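Iron-containing alcohol dehydrogenase (Ralstonia eutropha, PDB 3JZD) probably catalyses the NAD(P)H-dependent reduction of maleylacetate to 3-oxoadipate, a step in the breakdown of aromatic compounds. Local coordinates at residues L269-A274 with R341-A346. Residues are numbered along the deposited sequence; the frame is centred on the assembly and turned at random.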
loop_
_atom_site.group_PDB
_atom_site.type_symbol
_atom_site.label_atom_id
_atom_site.label_comp_id
_atom_site.label_asym_id
_atom_site.label_seq_id
_atom_site.Cartn_x
_atom_site.Cartn_y
_atom_site.Cartn_z
ATOM N N LEU A 269 6.513 21.701 -12.780
ATOM C CA LEU A 269 5.290 21.928 -11.998
ATOM C C LEU A 269 4.661 23.266 -12.411
ATOM O O LEU A 269 3.451 23.340 -12.623
ATOM C CB LEU A 269 5.516 21.826 -10.483
ATOM C CG LEU A 269 5.942 20.434 -9.957
ATOM C CD1 LEU A 269 6.248 20.470 -8.519
ATOM C CD2 LEU A 269 4.894 19.334 -10.237
ATOM N N ALA A 270 5.457 24.322 -12.564
ATOM C CA ALA A 270 4.874 25.601 -12.989
ATOM C C ALA A 270 4.111 25.458 -14.338
ATOM O O ALA A 270 3.032 26.060 -14.532
ATOM C CB ALA A 270 5.943 26.710 -13.092
ATOM N N TYR A 271 4.653 24.640 -15.243
ATOM C CA TYR A 271 4.061 24.431 -16.562
ATOM C C TYR A 271 2.683 23.757 -16.431
ATOM O O TYR A 271 1.730 24.124 -17.101
ATOM C CB TYR A 271 4.985 23.540 -17.387
ATOM C CG TYR A 271 4.573 23.359 -18.808
ATOM C CD1 TYR A 271 3.595 22.437 -19.161
ATOM C CD2 TYR A 271 5.203 24.075 -19.835
ATOM C CE1 TYR A 271 3.218 22.241 -20.489
ATOM C CE2 TYR A 271 4.820 23.890 -21.179
ATOM C CZ TYR A 271 3.844 22.969 -21.491
ATOM O OH TYR A 271 3.459 22.813 -22.794
ATOM N N ASN A 272 2.605 22.729 -15.592
ATOM C CA ASN A 272 1.365 21.996 -15.402
ATOM C C ASN A 272 0.373 22.531 -14.361
ATOM O O ASN A 272 -0.795 22.092 -14.354
ATOM C CB ASN A 272 1.706 20.540 -15.057
ATOM C CG ASN A 272 2.118 19.729 -16.279
ATOM O OD1 ASN A 272 1.826 20.095 -17.446
ATOM N ND2 ASN A 272 2.799 18.617 -16.028
ATOM N N ALA A 273 0.796 23.509 -13.554
ATOM C CA ALA A 273 0.021 23.945 -12.378
ATOM C C ALA A 273 -1.438 24.358 -12.655
ATOM O O ALA A 273 -2.339 23.943 -11.918
ATOM C CB ALA A 273 0.776 25.069 -11.595
ATOM N N ALA A 274 -1.662 25.154 -13.687
ATOM C CA ALA A 274 -3.000 25.633 -14.013
ATOM C C ALA A 274 -3.960 24.504 -14.334
ATOM O O ALA A 274 -5.164 24.615 -14.090
ATOM C CB ALA A 274 -2.974 26.632 -15.211
ATOM N N ARG A 341 5.797 23.780 -28.302
ATOM C CA ARG A 341 7.178 24.306 -28.434
ATOM C C ARG A 341 7.513 25.547 -27.621
ATOM O O ARG A 341 8.417 25.559 -26.817
ATOM C CB ARG A 341 7.528 24.663 -29.895
ATOM C CG ARG A 341 9.048 24.952 -30.072
ATOM C CD ARG A 341 9.426 25.713 -31.346
ATOM N NE ARG A 341 8.866 27.068 -31.378
ATOM C CZ ARG A 341 9.316 28.097 -30.661
ATOM N NH1 ARG A 341 10.333 27.955 -29.815
ATOM N NH2 ARG A 341 8.716 29.277 -30.770
ATOM N N GLU A 342 6.779 26.618 -27.842
ATOM C CA GLU A 342 7.114 27.858 -27.180
ATOM C C GLU A 342 7.118 27.776 -25.659
ATOM O O GLU A 342 8.098 28.127 -25.048
ATOM C CB GLU A 342 6.244 29.023 -27.685
ATOM C CG GLU A 342 6.686 30.385 -27.100
ATOM C CD GLU A 342 5.725 31.560 -27.383
ATOM O OE1 GLU A 342 5.507 31.896 -28.578
ATOM O OE2 GLU A 342 5.239 32.174 -26.391
ATOM N N PRO A 343 6.017 27.354 -25.042
ATOM C CA PRO A 343 6.079 27.255 -23.597
ATOM C C PRO A 343 7.107 26.201 -23.105
ATOM O O PRO A 343 7.648 26.365 -22.045
ATOM C CB PRO A 343 4.646 26.905 -23.198
ATOM C CG PRO A 343 4.040 26.231 -24.435
ATOM C CD PRO A 343 4.696 26.984 -25.579
ATOM N N ILE A 344 7.382 25.151 -23.869
ATOM C CA ILE A 344 8.448 24.198 -23.469
ATOM C C ILE A 344 9.815 24.866 -23.560
ATOM O O ILE A 344 10.656 24.698 -22.665
ATOM C CB ILE A 344 8.453 22.877 -24.288
ATOM C CG1 ILE A 344 7.318 21.971 -23.800
ATOM C CG2 ILE A 344 9.830 22.139 -24.180
ATOM C CD1 ILE A 344 7.466 21.429 -22.384
ATOM N N ARG A 345 10.015 25.651 -24.616
ATOM C CA ARG A 345 11.269 26.362 -24.781
ATOM C C ARG A 345 11.471 27.392 -23.649
ATOM O O ARG A 345 12.589 27.603 -23.203
ATOM C CB ARG A 345 11.332 27.053 -26.141
ATOM C CG ARG A 345 12.639 27.830 -26.313
ATOM C CD ARG A 345 13.813 26.871 -26.333
ATOM N NE ARG A 345 15.062 27.560 -26.582
ATOM C CZ ARG A 345 15.742 28.220 -25.649
ATOM N NH1 ARG A 345 15.267 28.325 -24.400
ATOM N NH2 ARG A 345 16.883 28.810 -25.963
ATOM N N ALA A 346 10.394 28.030 -23.198
ATOM C CA ALA A 346 10.456 29.003 -22.086
ATOM C C ALA A 346 10.709 28.278 -20.731
ATOM O O ALA A 346 11.403 28.809 -19.854
ATOM C CB ALA A 346 9.128 29.839 -22.017
#
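Y271 reaches across from helix 257-272 and sets its ring against P343 and I344 of helix 341-353. Its CG is anti to the backbone N (chi1 -174°), which carries the ring out toward the second helix. The ring carbon CE2 does most of the touching. CE2 of Y271 lies 3.6 Å from CB of P343, and the two side chains meet on a slant. CD1 of I344 comes to 3.8 Å from CE2 of Y271. The I344 side chain runs at about a right angle to the tyrosine, and its CD1 is also 4.0 Å from CZ of Y271. Both aliphatic groups approach the ring obliquely, whereas the carbonyl carbon C of P343 lies at the ring edge, in its plane. I344 leaves its helix across the contact rather than into it. Its chi1 (-76°) puts CG1 beside the backbone N, and chi2 (-67°) turns CD1 to the tyrosine ring. CG of P343 sits 3.8 Å from the OH of Y271.

The hydroxyl hydrogen-bonds O of P338, just before helix 341-353. R337 makes a cation-pi contact with the ring, and its NH1 hydrogen-bonds O of Y271. L241 of helix 241-253 touches both Y271 and I344. The contact thus joins two helices of the C-terminal, all-helical part of the iron-containing alcohol dehydrogenase fold. No hydrogen bond links the two segments directly. The apolar contact has no directional bond of its own, so the ring's position probably depends also on P338 and R337.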